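Local coordinates for putative major capsid protein (Cafeteriavirus-dependent mavirus, PDB 6G44) that probably forms, as a double jelly-roll major capsid protein, the building block from which the shell of the virophage particle assembles, at residues 317-331 / 444-458. Numbering follows the deposited sequence. Where two conformers were deposited one is given.
Sequences NKHILTTHSMAMNNV and ANKSINMQVQATFVT. With SO4 (sulfate ion), chain B.
H319 and L321 pair with F456 and A454 through reciprocal backbone hydrogen bonds, and M326 and M328 do the same with M450 and I448, making two antiparallel runs out of step by one residue. T323 bridges the break. Its N donates to V452 O, and its OG1, held between backbone N and carbonyl carbon (chi1 65°), accepts V452 N at 3.1 Å and donates to H324 O. The extended side chain of Q451 reaches across and gives NE2 to T323 O (2.8 Å), nearly in its own amide plane, so a side-chain amide takes hold of the backbone where the loop 323-325 interrupts the strand. Apolar groups gather on one face of the sheet. H319 CB lies over the F456 ring, 3.8 Å from its centroid, while L321 CG meets the ring edge. M328, bent at chi3 (-87°), brings CE to 3.5 Å from M450 CB, and M326 CE reaches V452 CG2 at 3.9 Å. On the other face a water links T322 OG1 to Q453 NE2. A sulfate, probably from the crystallisation liquor, takes bonds from N317 ND2 and K318 N. Strand 319-328 edges a four-stranded jelly-roll sheet; strand 448-457 lies between it and strand 355-363, and L321, M328 and F456 pack against strand 286-305.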
# COMPACT_ATOMS: atom_id res chain seq x y z
N ASN C 317 -11.01 -29.82 -19.96
CA ASN C 317 -10.04 -30.87 -20.27
C ASN C 317 -8.77 -30.68 -19.46
O ASN C 317 -8.25 -29.58 -19.40
CB ASN C 317 -9.69 -30.88 -21.75
CG ASN C 317 -10.88 -31.19 -22.63
OD1 ASN C 317 -11.59 -30.31 -23.10
ND2 ASN C 317 -11.11 -32.49 -22.84
N LYS C 318 -8.30 -31.75 -18.83
CA LYS C 318 -7.11 -31.72 -17.98
C LYS C 318 -5.95 -32.23 -18.80
O LYS C 318 -5.83 -33.45 -18.99
CB LYS C 318 -7.30 -32.57 -16.72
CG LYS C 318 -8.50 -32.17 -15.87
CD LYS C 318 -8.57 -32.97 -14.57
CE LYS C 318 -9.98 -33.30 -14.14
NZ LYS C 318 -10.84 -32.12 -13.82
N HIS C 319 -5.15 -31.32 -19.32
CA HIS C 319 -3.96 -31.63 -20.12
C HIS C 319 -2.78 -31.91 -19.22
O HIS C 319 -2.65 -31.30 -18.16
CB HIS C 319 -3.64 -30.46 -21.03
CG HIS C 319 -4.73 -30.14 -21.98
ND1 HIS C 319 -5.07 -30.98 -23.01
CD2 HIS C 319 -5.61 -29.11 -22.02
CE1 HIS C 319 -6.09 -30.46 -23.68
NE2 HIS C 319 -6.44 -29.33 -23.09
N ILE C 320 -1.94 -32.86 -19.61
CA ILE C 320 -0.76 -33.22 -18.83
C ILE C 320 0.48 -33.10 -19.68
O ILE C 320 0.52 -33.57 -20.84
CB ILE C 320 -0.87 -34.65 -18.24
CG1 ILE C 320 -2.16 -34.79 -17.41
CG2 ILE C 320 0.37 -35.00 -17.43
CD1 ILE C 320 -2.52 -36.20 -16.97
N LEU C 321 1.52 -32.52 -19.11
CA LEU C 321 2.84 -32.51 -19.74
C LEU C 321 3.84 -32.90 -18.67
O LEU C 321 3.72 -32.50 -17.51
CB LEU C 321 3.18 -31.13 -20.31
CG LEU C 321 2.54 -30.69 -21.62
CD1 LEU C 321 2.79 -29.22 -21.93
CD2 LEU C 321 3.08 -31.57 -22.75
N THR C 322 4.84 -33.70 -19.08
CA THR C 322 5.90 -34.13 -18.19
C THR C 322 7.25 -33.90 -18.86
O THR C 322 7.48 -34.40 -19.97
CB THR C 322 5.76 -35.63 -17.83
OG1 THR C 322 4.45 -35.90 -17.30
CG2 THR C 322 6.79 -36.04 -16.82
N THR C 323 8.15 -33.19 -18.18
CA THR C 323 9.48 -32.97 -18.73
C THR C 323 10.21 -34.30 -18.87
O THR C 323 9.91 -35.27 -18.18
CB THR C 323 10.37 -32.06 -17.85
OG1 THR C 323 10.65 -32.70 -16.60
CG2 THR C 323 9.72 -30.69 -17.63
N HIS C 324 11.20 -34.32 -19.74
CA HIS C 324 12.21 -35.36 -19.69
C HIS C 324 12.98 -35.18 -18.39
O HIS C 324 12.85 -34.13 -17.71
CB HIS C 324 13.13 -35.26 -20.90
CG HIS C 324 12.42 -35.44 -22.21
ND1 HIS C 324 11.66 -36.55 -22.49
CD2 HIS C 324 12.33 -34.63 -23.29
CE1 HIS C 324 11.14 -36.43 -23.70
NE2 HIS C 324 11.53 -35.28 -24.21
N SER C 325 13.78 -36.16 -17.99
CA SER C 325 14.60 -36.03 -16.79
C SER C 325 15.60 -34.90 -17.01
O SER C 325 16.21 -34.81 -18.07
CB SER C 325 15.31 -37.36 -16.44
OG SER C 325 16.04 -37.25 -15.24
N MET C 326 15.70 -34.01 -16.03
CA MET C 326 16.60 -32.88 -16.06
C MET C 326 17.76 -33.14 -15.11
O MET C 326 17.56 -33.25 -13.88
CB MET C 326 15.86 -31.59 -15.65
CG MET C 326 14.73 -31.24 -16.61
SD MET C 326 13.72 -29.85 -16.03
CE MET C 326 12.76 -30.59 -14.71
N ALA C 327 18.97 -33.24 -15.68
CA ALA C 327 20.18 -33.53 -14.94
C ALA C 327 20.80 -32.22 -14.48
O ALA C 327 21.05 -31.35 -15.30
CB ALA C 327 21.17 -34.28 -15.85
N MET C 328 21.02 -32.08 -13.17
CA MET C 328 21.64 -30.89 -12.61
C MET C 328 22.87 -31.29 -11.82
O MET C 328 22.83 -32.26 -11.09
CB MET C 328 20.65 -30.15 -11.72
CG MET C 328 19.57 -29.48 -12.56
SD MET C 328 18.21 -28.78 -11.59
CE MET C 328 17.15 -30.19 -11.45
N ASN C 329 23.95 -30.52 -11.93
CA ASN C 329 25.20 -30.84 -11.21
C ASN C 329 25.26 -30.31 -9.76
O ASN C 329 26.21 -30.59 -9.02
CB ASN C 329 26.41 -30.32 -11.98
CG ASN C 329 26.55 -30.96 -13.35
OD1 ASN C 329 26.35 -32.16 -13.50
ND2 ASN C 329 26.93 -30.17 -14.34
N ASN C 330 24.24 -29.53 -9.37
CA ASN C 330 24.18 -28.90 -8.05
C ASN C 330 22.70 -28.54 -7.83
O ASN C 330 21.91 -28.64 -8.77
CB ASN C 330 25.10 -27.68 -8.01
CG ASN C 330 24.79 -26.68 -9.10
OD1 ASN C 330 23.77 -25.99 -9.03
ND2 ASN C 330 25.65 -26.61 -10.12
N VAL C 331 22.37 -28.12 -6.62
CA VAL C 331 20.97 -27.92 -6.22
C VAL C 331 20.62 -26.42 -6.24
O VAL C 331 21.17 -25.67 -5.44
CB VAL C 331 20.73 -28.52 -4.82
CG1 VAL C 331 19.26 -28.36 -4.41
CG2 VAL C 331 21.12 -30.00 -4.78
N ALA C 444 23.98 -26.90 -2.54
CA ALA C 444 24.79 -28.12 -2.39
C ALA C 444 25.40 -28.50 -3.73
O ALA C 444 24.71 -28.50 -4.76
CB ALA C 444 23.96 -29.26 -1.88
N ASN C 445 26.67 -28.89 -3.71
CA ASN C 445 27.32 -29.40 -4.92
C ASN C 445 27.02 -30.89 -5.13
O ASN C 445 27.90 -31.71 -5.34
CB ASN C 445 28.83 -29.16 -4.87
CG ASN C 445 29.49 -29.43 -6.20
OD1 ASN C 445 28.84 -29.43 -7.25
ND2 ASN C 445 30.80 -29.69 -6.17
N LYS C 446 25.74 -31.24 -5.09
CA LYS C 446 25.29 -32.60 -5.20
C LYS C 446 24.50 -32.68 -6.50
O LYS C 446 23.61 -31.84 -6.73
CB LYS C 446 24.38 -32.96 -4.04
CG LYS C 446 23.79 -34.36 -4.14
CD LYS C 446 22.81 -34.70 -3.04
CE LYS C 446 22.03 -35.95 -3.42
NZ LYS C 446 22.93 -37.14 -3.62
N SER C 447 24.81 -33.67 -7.34
CA SER C 447 24.10 -33.87 -8.59
C SER C 447 22.71 -34.45 -8.30
O SER C 447 22.56 -35.33 -7.44
CB SER C 447 24.87 -34.81 -9.53
OG SER C 447 26.14 -34.25 -9.86
N ILE C 448 21.70 -33.94 -8.99
CA ILE C 448 20.33 -34.43 -8.87
C ILE C 448 19.70 -34.58 -10.24
O ILE C 448 20.13 -33.96 -11.22
CB ILE C 448 19.43 -33.51 -7.99
CG1 ILE C 448 19.37 -32.07 -8.55
CG2 ILE C 448 19.93 -33.56 -6.55
CD1 ILE C 448 18.33 -31.20 -7.85
N ASN C 449 18.66 -35.41 -10.30
CA ASN C 449 17.82 -35.51 -11.48
C ASN C 449 16.39 -35.16 -11.09
O ASN C 449 15.92 -35.64 -10.07
CB ASN C 449 17.87 -36.92 -12.07
CG ASN C 449 19.27 -37.32 -12.49
OD1 ASN C 449 19.93 -36.62 -13.25
ND2 ASN C 449 19.73 -38.46 -12.00
N MET C 450 15.75 -34.28 -11.86
CA MET C 450 14.37 -33.85 -11.60
C MET C 450 13.49 -34.09 -12.82
O MET C 450 13.90 -33.88 -13.95
CB MET C 450 14.36 -32.37 -11.22
CG MET C 450 12.96 -31.81 -10.90
SD MET C 450 12.91 -30.02 -10.57
CE MET C 450 13.37 -30.06 -8.88
N GLN C 451 12.23 -34.44 -12.56
CA GLN C 451 11.21 -34.49 -13.57
C GLN C 451 9.98 -33.78 -13.00
O GLN C 451 9.67 -33.93 -11.82
CB GLN C 451 10.88 -35.96 -13.89
CG GLN C 451 9.95 -36.18 -15.07
CD GLN C 451 10.03 -37.61 -15.59
OE1 GLN C 451 9.92 -38.56 -14.81
NE2 GLN C 451 10.23 -37.77 -16.89
N VAL C 452 9.32 -33.00 -13.84
CA VAL C 452 8.13 -32.22 -13.46
C VAL C 452 6.95 -32.61 -14.35
O VAL C 452 7.06 -32.52 -15.56
CB VAL C 452 8.42 -30.71 -13.57
CG1 VAL C 452 7.16 -29.88 -13.34
CG2 VAL C 452 9.51 -30.33 -12.58
N GLN C 453 5.84 -32.99 -13.72
CA GLN C 453 4.56 -33.23 -14.40
C GLN C 453 3.62 -32.08 -14.01
O GLN C 453 3.48 -31.82 -12.82
CB GLN C 453 3.98 -34.56 -13.94
CG GLN C 453 2.59 -34.86 -14.49
CD GLN C 453 1.89 -35.97 -13.76
OE1 GLN C 453 1.08 -35.73 -12.87
NE2 GLN C 453 2.26 -37.21 -14.08
N ALA C 454 3.02 -31.42 -14.99
CA ALA C 454 2.02 -30.38 -14.74
C ALA C 454 0.71 -30.80 -15.39
O ALA C 454 0.72 -31.19 -16.56
CB ALA C 454 2.46 -29.05 -15.32
N THR C 455 -0.38 -30.68 -14.65
CA THR C 455 -1.73 -30.85 -15.17
C THR C 455 -2.35 -29.46 -15.25
O THR C 455 -2.27 -28.68 -14.28
CB THR C 455 -2.55 -31.79 -14.25
OG1 THR C 455 -1.83 -33.03 -14.05
CG2 THR C 455 -3.90 -32.09 -14.85
N PHE C 456 -2.98 -29.14 -16.37
CA PHE C 456 -3.39 -27.77 -16.63
C PHE C 456 -4.57 -27.67 -17.55
O PHE C 456 -4.87 -28.59 -18.33
CB PHE C 456 -2.22 -26.95 -17.19
CG PHE C 456 -1.64 -27.51 -18.47
CD1 PHE C 456 -0.64 -28.48 -18.42
CD2 PHE C 456 -2.10 -27.08 -19.70
CE1 PHE C 456 -0.11 -28.99 -19.61
CE2 PHE C 456 -1.57 -27.57 -20.88
CZ PHE C 456 -0.59 -28.55 -20.82
N VAL C 457 -5.23 -26.53 -17.47
CA VAL C 457 -6.37 -26.21 -18.33
C VAL C 457 -6.03 -25.02 -19.24
O VAL C 457 -5.26 -24.11 -18.87
CB VAL C 457 -7.65 -25.91 -17.52
CG1 VAL C 457 -8.11 -27.13 -16.76
CG2 VAL C 457 -7.47 -24.72 -16.57
N THR C 458 -6.62 -25.03 -20.44
CA THR C 458 -6.30 -24.06 -21.48
C THR C 458 -7.58 -23.37 -21.95
O THR C 458 -8.69 -23.92 -21.83
CB THR C 458 -5.64 -24.77 -22.67
OG1 THR C 458 -6.52 -25.80 -23.11
CG2 THR C 458 -4.30 -25.38 -22.27
S SO4 B . -10.20 -34.88 -20.03
O1 SO4 B . -11.66 -34.89 -20.26
O2 SO4 B . -9.65 -36.25 -19.94
O3 SO4 B . -9.57 -34.25 -21.21
O4 SO4 B . -9.91 -34.18 -18.74
O HOH W 1 -8.31 -27.31 -20.93
O HOH W 2 4.23 -38.09 -15.69
O HOH W 3 28.12 -32.56 -8.51